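Local coordinates for protein M32 carboxypeptidase (Chitinophagaceae bacterium, PDB 7A03) that probably removes amino acids one at a time from the C-terminal ends of peptides, as a metal-dependent carboxypeptidase of the M32 family, at residues A29-D34 and G48-T53; E297-L302 and N461-F466; F433-K438 and Q477-N482. One frame throughout, in Å; residues are numbered along the deposited sequence.

Interaction 1 (A29-D34 and G48-T53); sequences AVLGWD and GQQITT
Leu31 and Ile51 meet where two successive helices of the largely helical M32 carboxypeptidase fold, 9-37 and 44-62, run back beside each other as a helical hairpin. The nearest pair is Leu31 CB against Ile51 CG1, 3.8 Å apart, and the two side chains lie alongside each other, pointing opposite ways, rather than meeting end on. Ile51 CG1 stands opposite its own carbonyl carbon and next to the backbone N (chi1 -73°), which turns it to the other helix; the extended second torsion then carries CD1 on to Gly32, where it lies 4.2 Å from Gly32 N, over a stretch of bare backbone. The CD2 branch of Leu31 sits between Ile51 and Gln50, 4.0 Å from Gln50 CB, and Gln50 runs across it, extended beyond CG, at the exposed margin. No hydrogen bond joins the segments, so the contact is purely van der Waals.

The axes of the short segments stand 10.1 Å apart at an angle of 159°, close to antiparallel, with the Leu31 and Ile51 CA atoms 6.9 Å apart. Further out, Asp34 forms a salt bridge with Arg47, a second tie between the same helices, while Ile51 also rests on Ile28 and Gln35. On the far flank of helix 44-62, Thr52 OG1 bonds back to Gly48 O at 3.1 Å, approaching 41° above the carbonyl plane.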
ATOM      1  N   ALA A  29      -2.557 -11.947  13.345  1.00 10.61           N
ATOM      2  CA  ALA A  29      -1.391 -11.238  12.820  1.00 11.97           C
ATOM      3  C   ALA A  29      -0.074 -11.824  13.326  1.00  9.89           C
ATOM      4  O   ALA A  29       0.892 -11.910  12.563  1.00 12.28           O
ATOM      5  CB  ALA A  29      -1.491  -9.740  13.113  1.00 12.61           C
ATOM      6  N   VAL A  30      -0.008 -12.218  14.607  1.00 11.90           N
ATOM      7  CA  VAL A  30       1.206 -12.848  15.134  1.00 12.97           C
ATOM      8  C   VAL A  30       1.494 -14.152  14.389  1.00 10.94           C
ATOM      9  O   VAL A  30       2.636 -14.428  13.981  1.00  9.94           O
ATOM     10  CB  VAL A  30       1.088 -13.099  16.656  1.00 10.64           C
ATOM     11  CG1 VAL A  30       2.321 -13.825  17.163  1.00 11.14           C
ATOM     12  CG2 VAL A  30       0.924 -11.792  17.416  1.00 12.62           C
ATOM     13  N   LEU A  31       0.450 -14.967  14.200  1.00 10.50           N
ATOM     14  CA  LEU A  31       0.622 -16.226  13.481  1.00 11.35           C
ATOM     15  C   LEU A  31       1.054 -15.989  12.033  1.00 10.07           C
ATOM     16  O   LEU A  31       1.881 -16.732  11.490  1.00 12.11           O
ATOM     17  CB  LEU A  31      -0.659 -17.069  13.573  1.00 12.77           C
ATOM     18  CG  LEU A  31      -0.696 -18.043  14.758  1.00 11.39           C
ATOM     19  CD1 LEU A  31      -0.650 -17.316  16.106  1.00 13.75           C
ATOM     20  CD2 LEU A  31      -1.952 -18.939  14.636  1.00 14.02           C
ATOM     21  N   GLY A  32       0.538 -14.934  11.395  1.00 11.99           N
ATOM     22  CA  GLY A  32       0.942 -14.666  10.016  1.00 10.78           C
ATOM     23  C   GLY A  32       2.349 -14.098   9.918  1.00 10.83           C
ATOM     24  O   GLY A  32       3.100 -14.397   8.969  1.00 12.34           O
ATOM     25  N   TRP A  33       2.751 -13.325  10.928  1.00 11.05           N
ATOM     26  CA  TRP A  33       4.106 -12.796  10.968  1.00 11.07           C
ATOM     27  C   TRP A  33       5.098 -13.936  11.121  1.00 10.41           C
ATOM     28  O   TRP A  33       6.092 -14.023  10.379  1.00 11.35           O
ATOM     29  CB  TRP A  33       4.234 -11.806  12.126  1.00 14.29           C
ATOM     30  CG  TRP A  33       5.649 -11.420  12.423  1.00 12.76           C
ATOM     31  CD1 TRP A  33       6.369 -10.427  11.831  1.00 11.82           C
ATOM     32  CD2 TRP A  33       6.533 -12.036  13.379  1.00 11.42           C
ATOM     33  NE1 TRP A  33       7.641 -10.374  12.355  1.00 12.99           N
ATOM     34  CE2 TRP A  33       7.761 -11.348  13.317  1.00 10.77           C
ATOM     35  CE3 TRP A  33       6.394 -13.083  14.300  1.00  9.60           C
ATOM     36  CZ2 TRP A  33       8.859 -11.687  14.125  1.00 10.81           C
ATOM     37  CZ3 TRP A  33       7.482 -13.422  15.091  1.00 12.15           C
ATOM     38  CH2 TRP A  33       8.693 -12.726  15.010  1.00 10.42           C
ATOM     39  N   ASP A  34       4.787 -14.867  12.036  1.00  9.86           N
ATOM     40  CA  ASP A  34       5.667 -16.008  12.230  1.00 10.57           C
ATOM     41  C   ASP A  34       5.691 -16.891  10.990  1.00 10.07           C
ATOM     42  O   ASP A  34       6.745 -17.419  10.613  1.00 10.46           O
ATOM     43  CB  ASP A  34       5.218 -16.778  13.467  1.00 11.46           C
ATOM     44  CG  ASP A  34       6.031 -18.022  13.694  1.00 11.31           C
ATOM     45  OD1 ASP A  34       7.181 -17.903  14.188  1.00 12.01           O
ATOM     46  OD2 ASP A  34       5.511 -19.108  13.351  1.00 12.17           O
ATOM     47  N   GLY A  48      -1.870 -22.984   8.815  1.00 11.43           N
ATOM     48  CA  GLY A  48      -2.999 -22.476   8.051  1.00 13.23           C
ATOM     49  C   GLY A  48      -4.307 -22.798   8.741  1.00 14.83           C
ATOM     50  O   GLY A  48      -5.192 -21.933   8.889  1.00 13.85           O
ATOM     51  N   GLN A  49      -4.403 -24.022   9.259  1.00 14.44           N
ATOM     52  CA  GLN A  49      -5.612 -24.434   9.941  1.00 14.68           C
ATOM     53  C   GLN A  49      -5.854 -23.547  11.145  1.00 13.24           C
ATOM     54  O   GLN A  49      -6.983 -23.088  11.381  1.00 13.81           O
ATOM     55  CB  GLN A  49      -5.444 -25.887  10.371  1.00 15.34           C
ATOM     56  CG  GLN A  49      -6.585 -26.458  11.149  1.00 16.53           C
ATOM     57  CD  GLN A  49      -6.372 -27.918  11.452  1.00 17.54           C
ATOM     58  OE1 GLN A  49      -6.411 -28.760  10.550  1.00 22.88           O
ATOM     59  NE2 GLN A  49      -6.122 -28.232  12.719  1.00 17.16           N
ATOM     60  N   GLN A  50      -4.783 -23.220  11.870  1.00 13.43           N
ATOM     61  CA  GLN A  50      -4.975 -22.452  13.087  1.00 16.28           C
ATOM     62  C   GLN A  50      -5.416 -21.039  12.753  1.00 13.76           C
ATOM     63  O   GLN A  50      -6.343 -20.517  13.383  1.00 12.65           O
ATOM     64  CB  GLN A  50      -3.717 -22.516  13.951  1.00 11.56           C
ATOM     65  CG  GLN A  50      -3.533 -23.904  14.565  1.00 13.06           C
ATOM     66  CD  GLN A  50      -2.105 -24.217  14.975  1.00 12.72           C
ATOM     67  OE1 GLN A  50      -1.231 -23.359  14.925  1.00 14.70           O
ATOM     68  NE2 GLN A  50      -1.860 -25.473  15.366  1.00 11.89           N
ATOM     69  N   ILE A  51      -4.839 -20.457  11.693  1.00 13.09           N
ATOM     70  CA  ILE A  51      -5.265 -19.118  11.302  1.00 13.24           C
ATOM     71  C   ILE A  51      -6.735 -19.138  10.902  1.00 14.76           C
ATOM     72  O   ILE A  51      -7.520 -18.279  11.340  1.00 15.13           O
ATOM     73  CB  ILE A  51      -4.360 -18.555  10.194  1.00 12.56           C
ATOM     74  CG1 ILE A  51      -2.991 -18.188  10.787  1.00 13.57           C
ATOM     75  CG2 ILE A  51      -5.067 -17.342   9.524  1.00 12.08           C
ATOM     76  CD1 ILE A  51      -1.879 -17.960   9.751  1.00 13.12           C
ATOM     77  N   THR A  52      -7.152 -20.183  10.165  1.00 12.77           N
ATOM     78  CA  THR A  52      -8.539 -20.246   9.710  1.00 13.55           C
ATOM     79  C   THR A  52      -9.474 -20.348  10.901  1.00 13.58           C
ATOM     80  O   THR A  52     -10.485 -19.633  10.978  1.00 14.89           O
ATOM     81  CB  THR A  52      -8.709 -21.420   8.745  1.00 14.89           C
ATOM     82  OG1 THR A  52      -7.932 -21.150   7.571  1.00 19.49           O
ATOM     83  CG2 THR A  52     -10.173 -21.607   8.340  1.00 19.53           C
ATOM     84  N   THR A  53      -9.095 -21.143  11.909  1.00 13.15           N
ATOM     85  CA  THR A  53      -9.988 -21.277  13.046  1.00 12.36           C
ATOM     86  C   THR A  53     -10.172 -19.932  13.732  1.00 14.28           C
ATOM     87  O   THR A  53     -11.309 -19.496  13.981  1.00 13.52           O
ATOM     88  CB  THR A  53      -9.442 -22.355  13.980  1.00 12.92           C
ATOM     89  OG1 THR A  53      -9.771 -23.626  13.395  1.00 14.93           O
ATOM     90  CG2 THR A  53     -10.061 -22.259  15.376  1.00 14.91           C
TER

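Interaction 2 (E297-L302 and N461-F466); sequences ESQSRL and NNIHPF
His464 reaches out of the loop after helix 453-462 to the amide of Gln299 on helix 293-307, and the one hydrogen bond between the segments forms there. NE2 of the imidazole donates to Gln299 OE1 over 2.9 Å with an N-H...O angle of 159°. The oxygen lies almost in the ring plane, at the ring edge, but the amide stands nearly upright to the ring, the planes 88° apart, and the donor sits 35° above the carbonyl plane. Gln299 is bent at its second torsion, which folds its amide back over its own helix; NE2 can then donate to Ser298 OG at 3.2 Å, nearly straight and in the amide plane. The two bonds define which end is oxygen and hold the amide in this orientation.

This is the tight, buried part. Ile463 CD1 packs against Gln299 NE2 at 3.7 Å, and Tyr274 of helix 258-277 touches Gln299 and meets the imidazole with its ring roughly parallel. His464 ND1 has a partner of its own in Arg460. Towards the other end of 461-466 the contact gives way: Asn462 is partly exposed, Asn461 lies at the surface, and neither touches 297-302.

Ser300, next to Gln299, packs on His267 and His271 of an HExxH sequence, the pattern that probably binds the catalytic metal in M32 peptidases; no metal is bound to it here.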
ATOM      1  N   GLU A 297      -0.275   3.919   2.285  1.00 13.25           N
ATOM      2  CA  GLU A 297       0.707   3.937   1.217  1.00 15.47           C
ATOM      3  C   GLU A 297       1.368   5.310   1.088  1.00 13.61           C
ATOM      4  O   GLU A 297       2.546   5.389   0.731  1.00 13.00           O
ATOM      5  CB  GLU A 297       0.060   3.469  -0.095  1.00 14.83           C
ATOM      6  CG  GLU A 297       1.038   3.307  -1.252  1.00 18.22           C
ATOM      7  CD  GLU A 297       1.821   1.999  -1.176  1.00 20.60           C
ATOM      8  OE1 GLU A 297       1.629   1.233  -0.211  1.00 23.26           O
ATOM      9  OE2 GLU A 297       2.625   1.736  -2.089  1.00 21.80           O
ATOM     10  N   SER A 298       0.643   6.396   1.391  1.00 11.99           N
ATOM     11  CA  SER A 298       1.271   7.717   1.363  1.00 12.72           C
ATOM     12  C   SER A 298       2.407   7.806   2.371  1.00 12.04           C
ATOM     13  O   SER A 298       3.407   8.494   2.131  1.00 12.19           O
ATOM     14  CB  SER A 298       0.251   8.828   1.644  1.00 15.32           C
ATOM     15  OG  SER A 298      -0.065   8.940   3.032  1.00 15.23           O
ATOM     16  N   GLN A 299       2.262   7.137   3.512  1.00 12.83           N
ATOM     17  CA  GLN A 299       3.355   7.167   4.493  1.00 12.20           C
ATOM     18  C   GLN A 299       4.592   6.404   4.007  1.00 11.60           C
ATOM     19  O   GLN A 299       5.736   6.909   4.100  1.00 13.92           O
ATOM     20  CB  GLN A 299       2.843   6.595   5.811  1.00 13.92           C
ATOM     21  CG  GLN A 299       1.697   7.395   6.374  1.00 11.72           C
ATOM     22  CD  GLN A 299       2.070   8.854   6.533  1.00 12.37           C
ATOM     23  OE1 GLN A 299       2.778   9.228   7.467  1.00 13.06           O
ATOM     24  NE2 GLN A 299       1.609   9.693   5.596  1.00 13.30           N
ATOM     25  N   SER A 300       4.377   5.220   3.425  1.00 11.82           N
ATOM     26  CA  SER A 300       5.521   4.477   2.883  1.00 11.39           C
ATOM     27  C   SER A 300       6.222   5.230   1.752  1.00 13.63           C
ATOM     28  O   SER A 300       7.464   5.295   1.704  1.00 12.90           O
ATOM     29  CB  SER A 300       5.123   3.062   2.448  1.00 14.16           C
ATOM     30  OG  SER A 300       4.237   3.081   1.345  1.00 16.93           O
ATOM     31  N   ARG A 301       5.444   5.806   0.829  1.00 12.63           N
ATOM     32  CA  ARG A 301       6.045   6.482  -0.312  1.00 12.01           C
ATOM     33  C   ARG A 301       6.670   7.819   0.067  1.00 13.64           C
ATOM     34  O   ARG A 301       7.676   8.210  -0.540  1.00 12.31           O
ATOM     35  CB  ARG A 301       5.009   6.703  -1.415  1.00 12.20           C
ATOM     36  CG  ARG A 301       4.552   5.416  -2.102  1.00 14.42           C
ATOM     37  CD  ARG A 301       5.695   4.615  -2.724  1.00 13.23           C
ATOM     38  NE  ARG A 301       5.157   3.601  -3.631  1.00 16.34           N
ATOM     39  CZ  ARG A 301       5.860   2.633  -4.210  1.00 15.11           C
ATOM     40  NH1 ARG A 301       5.251   1.819  -5.056  1.00 15.47           N
ATOM     41  NH2 ARG A 301       7.164   2.491  -3.988  1.00 16.59           N
ATOM     42  N   LEU A 302       6.084   8.539   1.037  1.00 12.20           N
ATOM     43  CA  LEU A 302       6.657   9.817   1.435  1.00 12.39           C
ATOM     44  C   LEU A 302       8.054   9.609   1.975  1.00 12.30           C
ATOM     45  O   LEU A 302       8.986  10.351   1.618  1.00 12.87           O
ATOM     46  CB  LEU A 302       5.779  10.492   2.489  1.00 12.43           C
ATOM     47  CG  LEU A 302       6.227  11.863   3.019  1.00 12.67           C
ATOM     48  CD1 LEU A 302       5.006  12.697   3.382  1.00 13.22           C
ATOM     49  CD2 LEU A 302       7.130  11.720   4.237  1.00 14.82           C
ATOM     50  N   ASN A 461       1.421  15.133  14.245  1.00 15.89           N
ATOM     51  CA  ASN A 461       0.396  16.134  14.543  1.00 15.24           C
ATOM     52  C   ASN A 461      -0.718  16.180  13.506  1.00 15.82           C
ATOM     53  O   ASN A 461      -1.849  16.571  13.836  1.00 20.13           O
ATOM     54  CB  ASN A 461       1.020  17.527  14.654  1.00 19.51           C
ATOM     55  CG  ASN A 461       1.915  17.661  15.877  1.00 21.20           C
ATOM     56  OD1 ASN A 461       1.761  16.935  16.855  1.00 24.60           O
ATOM     57  ND2 ASN A 461       2.845  18.601  15.826  1.00 22.74           N
ATOM     58  N   ASN A 462      -0.438  15.784  12.264  1.00 16.51           N
ATOM     59  CA  ASN A 462      -1.397  15.956  11.185  1.00 18.31           C
ATOM     60  C   ASN A 462      -2.066  14.682  10.700  1.00 15.90           C
ATOM     61  O   ASN A 462      -3.180  14.768  10.179  1.00 16.95           O
ATOM     62  CB  ASN A 462      -0.741  16.655   9.994  1.00 17.39           C
ATOM     63  CG  ASN A 462      -0.556  18.128  10.235  1.00 21.08           C
ATOM     64  OD1 ASN A 462      -1.480  18.920  10.028  1.00 23.38           O
ATOM     65  ND2 ASN A 462       0.632  18.506  10.697  1.00 18.96           N
ATOM     66  N   ILE A 463      -1.430  13.516  10.838  1.00 15.89           N
ATOM     67  CA  ILE A 463      -1.969  12.292  10.235  1.00 15.54           C
ATOM     68  C   ILE A 463      -2.118  11.163  11.245  1.00 17.26           C
ATOM     69  O   ILE A 463      -3.213  10.614  11.423  1.00 17.17           O
ATOM     70  CB  ILE A 463      -1.126  11.845   9.027  1.00 13.42           C
ATOM     71  CG1 ILE A 463      -1.249  12.882   7.898  1.00 14.90           C
ATOM     72  CG2 ILE A 463      -1.600  10.479   8.548  1.00 15.32           C
ATOM     73  CD1 ILE A 463      -0.225  12.726   6.794  1.00 18.83           C
ATOM     74  N   HIS A 464      -1.022  10.808  11.913  1.00 16.65           N
ATOM     75  CA  HIS A 464      -0.988   9.555  12.666  1.00 15.22           C
ATOM     76  C   HIS A 464      -2.051   9.383  13.744  1.00 16.04           C
ATOM     77  O   HIS A 464      -2.561   8.256  13.876  1.00 16.16           O
ATOM     78  CB  HIS A 464       0.409   9.338  13.246  1.00 14.01           C
ATOM     79  CG  HIS A 464       1.468   9.200  12.204  1.00 14.02           C
ATOM     80  ND1 HIS A 464       2.802   9.032  12.512  1.00 11.93           N
ATOM     81  CD2 HIS A 464       1.385   9.174  10.855  1.00 12.56           C
ATOM     82  CE1 HIS A 464       3.498   8.922  11.394  1.00 13.88           C
ATOM     83  NE2 HIS A 464       2.661   9.012  10.374  1.00 11.86           N
ATOM     84  N   PRO A 465      -2.388  10.377  14.572  1.00 16.07           N
ATOM     85  CA  PRO A 465      -3.196  10.089  15.767  1.00 15.01           C
ATOM     86  C   PRO A 465      -4.691  10.040  15.531  1.00 17.83           C
ATOM     87  O   PRO A 465      -5.432   9.762  16.476  1.00 17.85           O
ATOM     88  CB  PRO A 465      -2.850  11.269  16.685  1.00 20.59           C
ATOM     89  CG  PRO A 465      -2.651  12.393  15.738  1.00 17.76           C
ATOM     90  CD  PRO A 465      -1.979  11.797  14.528  1.00 20.50           C
ATOM     91  N   PHE A 466      -5.157  10.323  14.322  1.00 15.26           N
ATOM     92  CA  PHE A 466      -6.585  10.426  14.072  1.00 14.27           C
ATOM     93  C   PHE A 466      -7.240   9.115  13.676  1.00 14.18           C
ATOM     94  O   PHE A 466      -8.471   9.052  13.647  1.00 16.42           O
ATOM     95  CB  PHE A 466      -6.849  11.479  13.002  1.00 15.29           C
ATOM     96  CG  PHE A 466      -6.373  12.842  13.395  1.00 20.46           C
ATOM     97  CD1 PHE A 466      -6.964  13.509  14.446  1.00 19.69           C
ATOM     98  CD2 PHE A 466      -5.315  13.435  12.749  1.00 16.72           C
ATOM     99  CE1 PHE A 466      -6.521  14.759  14.833  1.00 23.31           C
ATOM    100  CE2 PHE A 466      -4.873  14.694  13.123  1.00 21.53           C
ATOM    101  CZ  PHE A 466      -5.480  15.352  14.169  1.00 20.02           C
TER

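Interaction 3 (F433-K438 and Q477-N482); sequences FTTAQK and QKITGN
Thr435 and Thr480 meet through different choices of the first torsion. In Thr435, chi1 of -62° sets OG1 beside the backbone N and opposite the carbonyl carbon; in Thr480, chi1 of 77° tucks OG1 between N and the carbonyl carbon and swings the methyl CG2 to the side facing Thr435. The setting is a pair of helices in the all-helical C-terminal part of the M32 fold, 420-439 and 472-480, the second ending here in an ST turn.

The two side chains stand crosswise, a methyl of one lying against the hydroxyl of the other: Thr435 OG1 comes to 3.3 Å from Thr480 CG2. The Thr435 methyl, CG2, rests near the helix end, 3.7 Å from Ile479 O, a carbonyl that also accepts a hydrogen bond from Gln439. No hydrogen bond links the segments directly; each hydroxyl bonds within its own helix, Thr435 OG1 with Gln431 O and Thr480 OG1 with Cys476 O. Gln431 nevertheless serves both sides, since its NE2 also bonds to Thr480 OG1 and so ties the two helices together.

Ile479 takes a smaller part. Its side chain leads away from Thr435 to pack on Trp458 of helix 453-462. After Thr480 the chain leaves the helix at Gly481, which has a positive phi. The turn is then closed by Asn482 N, which donates to Thr480 OG1 over 3.2 Å with an N-H...O angle of 136°.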
ATOM      1  N   PHE A 433       4.031  15.900   1.302  1.00 13.74           N
ATOM      2  CA  PHE A 433       5.397  16.327   1.578  1.00 16.65           C
ATOM      3  C   PHE A 433       5.608  17.767   1.144  1.00 14.61           C
ATOM      4  O   PHE A 433       6.205  18.570   1.875  1.00 14.92           O
ATOM      5  CB  PHE A 433       6.428  15.403   0.938  1.00 13.63           C
ATOM      6  CG  PHE A 433       7.833  15.720   1.348  1.00 13.69           C
ATOM      7  CD1 PHE A 433       8.266  15.470   2.650  1.00 15.77           C
ATOM      8  CD2 PHE A 433       8.716  16.323   0.454  1.00 16.14           C
ATOM      9  CE1 PHE A 433       9.554  15.809   3.041  1.00 14.21           C
ATOM     10  CE2 PHE A 433      10.005  16.631   0.844  1.00 17.10           C
ATOM     11  CZ  PHE A 433      10.425  16.363   2.141  1.00 17.02           C
ATOM     12  N   THR A 434       5.091  18.122  -0.028  1.00 14.54           N
ATOM     13  CA  THR A 434       5.158  19.509  -0.453  1.00 14.82           C
ATOM     14  C   THR A 434       4.497  20.414   0.575  1.00 16.31           C
ATOM     15  O   THR A 434       5.048  21.467   0.932  1.00 16.67           O
ATOM     16  CB  THR A 434       4.530  19.636  -1.836  1.00 14.99           C
ATOM     17  OG1 THR A 434       5.328  18.894  -2.764  1.00 17.59           O
ATOM     18  CG2 THR A 434       4.471  21.092  -2.297  1.00 15.44           C
ATOM     19  N   THR A 435       3.371  19.972   1.140  1.00 15.67           N
ATOM     20  CA  THR A 435       2.717  20.805   2.140  1.00 17.20           C
ATOM     21  C   THR A 435       3.587  20.915   3.382  1.00 17.90           C
ATOM     22  O   THR A 435       3.741  22.011   3.944  1.00 19.07           O
ATOM     23  CB  THR A 435       1.331  20.251   2.461  1.00 19.14           C
ATOM     24  OG1 THR A 435       0.527  20.289   1.271  1.00 16.22           O
ATOM     25  CG2 THR A 435       0.652  21.094   3.538  1.00 18.74           C
ATOM     26  N   ALA A 436       4.206  19.800   3.795  1.00 14.61           N
ATOM     27  CA  ALA A 436       5.100  19.872   4.945  1.00 17.15           C
ATOM     28  C   ALA A 436       6.237  20.845   4.678  1.00 20.77           C
ATOM     29  O   ALA A 436       6.609  21.622   5.564  1.00 18.30           O
ATOM     30  CB  ALA A 436       5.623  18.486   5.325  1.00 17.00           C
ATOM     31  N   GLN A 437       6.744  20.875   3.437  1.00 14.98           N
ATOM     32  CA  GLN A 437       7.848  21.783   3.134  1.00 17.87           C
ATOM     33  C   GLN A 437       7.416  23.234   3.267  1.00 18.92           C
ATOM     34  O   GLN A 437       8.247  24.098   3.580  1.00 22.48           O
ATOM     35  CB  GLN A 437       8.393  21.512   1.733  1.00 17.54           C
ATOM     36  CG  GLN A 437       9.135  20.202   1.582  1.00 19.18           C
ATOM     37  CD  GLN A 437       9.517  19.968   0.131  1.00 19.30           C
ATOM     38  OE1 GLN A 437       8.651  19.765  -0.710  1.00 20.58           O
ATOM     39  NE2 GLN A 437      10.811  20.020  -0.169  1.00 16.36           N
ATOM     40  N   LYS A 438       6.124  23.509   3.052  1.00 17.67           N
ATOM     41  CA  LYS A 438       5.559  24.838   3.247  1.00 19.45           C
ATOM     42  C   LYS A 438       5.323  25.123   4.723  1.00 21.36           C
ATOM     43  O   LYS A 438       5.555  26.246   5.186  1.00 26.35           O
ATOM     44  CB  LYS A 438       4.231  24.916   2.486  1.00 22.07           C
ATOM     45  CG  LYS A 438       3.630  26.303   2.313  1.00 33.70           C
ATOM     46  CD  LYS A 438       2.106  26.219   2.299  1.00 39.95           C
ATOM     47  CE  LYS A 438       1.471  27.520   1.824  1.00 47.29           C
ATOM     48  NZ  LYS A 438       2.063  28.723   2.474  1.00 47.99           N
ATOM     49  N   GLN A 477      -7.873  17.568   2.709  1.00 18.25           N
ATOM     50  CA  GLN A 477      -8.386  18.937   2.711  1.00 21.21           C
ATOM     51  C   GLN A 477      -7.996  19.687   3.987  1.00 16.77           C
ATOM     52  O   GLN A 477      -7.580  20.852   3.929  1.00 20.67           O
ATOM     53  CB  GLN A 477      -9.909  18.907   2.554  1.00 23.06           C
ATOM     54  CG  GLN A 477     -10.601  20.264   2.657  1.00 22.70           C
ATOM     55  CD  GLN A 477     -10.287  21.165   1.483  1.00 25.61           C
ATOM     56  OE1 GLN A 477     -10.283  20.727   0.331  1.00 29.22           O
ATOM     57  NE2 GLN A 477     -10.028  22.431   1.771  1.00 28.76           N
ATOM     58  N   LYS A 478      -8.112  19.029   5.144  1.00 19.44           N
ATOM     59  CA  LYS A 478      -7.747  19.663   6.406  1.00 20.37           C
ATOM     60  C   LYS A 478      -6.266  20.036   6.447  1.00 24.43           C
ATOM     61  O   LYS A 478      -5.911  21.140   6.884  1.00 23.35           O
ATOM     62  CB  LYS A 478      -8.112  18.737   7.570  1.00 21.12           C
ATOM     63  CG  LYS A 478      -7.595  19.209   8.923  1.00 24.36           C
ATOM     64  CD  LYS A 478      -7.817  18.163  10.005  1.00 29.75           C
ATOM     65  CE  LYS A 478      -7.526  18.745  11.375  1.00 27.89           C
ATOM     66  NZ  LYS A 478      -7.442  17.683  12.410  1.00 31.46           N
ATOM     67  N   ILE A 479      -5.391  19.135   5.986  1.00 19.56           N
ATOM     68  CA  ILE A 479      -3.953  19.375   6.081  1.00 21.20           C
ATOM     69  C   ILE A 479      -3.459  20.332   5.000  1.00 24.77           C
ATOM     70  O   ILE A 479      -2.630  21.211   5.267  1.00 25.92           O
ATOM     71  CB  ILE A 479      -3.189  18.040   6.030  1.00 17.92           C
ATOM     72  CG1 ILE A 479      -3.500  17.172   7.249  1.00 18.91           C
ATOM     73  CG2 ILE A 479      -1.700  18.284   5.924  1.00 21.08           C
ATOM     74  CD1 ILE A 479      -3.094  15.736   7.024  1.00 18.79           C
ATOM     75  N   THR A 480      -3.915  20.157   3.757  1.00 19.79           N
ATOM     76  CA  THR A 480      -3.333  20.856   2.617  1.00 20.88           C
ATOM     77  C   THR A 480      -4.197  21.975   2.058  1.00 23.32           C
ATOM     78  O   THR A 480      -3.703  22.759   1.243  1.00 25.73           O
ATOM     79  CB  THR A 480      -2.994  19.876   1.479  1.00 19.56           C
ATOM     80  OG1 THR A 480      -4.190  19.504   0.774  1.00 18.47           O
ATOM     81  CG2 THR A 480      -2.285  18.629   2.011  1.00 18.96           C
ATOM     82  N   GLY A 481      -5.457  22.072   2.462  1.00 19.32           N
ATOM     83  CA  GLY A 481      -6.338  23.060   1.872  1.00 22.93           C
ATOM     84  C   GLY A 481      -6.828  22.701   0.491  1.00 22.59           C
ATOM     85  O   GLY A 481      -7.365  23.564  -0.205  1.00 29.05           O
ATOM     86  N   ASN A 482      -6.667  21.448   0.072  1.00 21.11           N
ATOM     87  CA  ASN A 482      -7.064  21.005  -1.257  1.00 21.01           C
ATOM     88  C   ASN A 482      -7.469  19.543  -1.200  1.00 20.60           C
ATOM     89  O   ASN A 482      -6.942  18.791  -0.377  1.00 16.87           O
ATOM     90  CB  ASN A 482      -5.903  21.149  -2.248  1.00 24.62           C
ATOM     91  CG  ASN A 482      -5.629  22.586  -2.611  1.00 25.47           C
ATOM     92  OD1 ASN A 482      -4.516  23.083  -2.427  1.00 27.83           O
ATOM     93  ND2 ASN A 482      -6.646  23.266  -3.132  1.00 20.59           N
TER

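Along the chain, interaction 1 comes first and closes well before the others open. Interactions 2 and 3 then alternate: 297-302, 433-438, 461-466 and 477-482 follow in that order. Centres of interactions 2 and 3 lie about 12 Å apart, and the contacts touch. Ile479 CD1 reaches Ile463 CG1 at 3.5 Å, and Phe433 CB lies 3.9 Å from Leu302 CD1, so helices 293-307, 420-439, 453-462 and 472-480 share one packed region. Interaction 1, at the surface where helices 9-37 and 44-62 pair, is centred about 28 Å from interaction 2, with no touch, and about 39 Å from interaction 3, on the opposite side of the chain's centre from it.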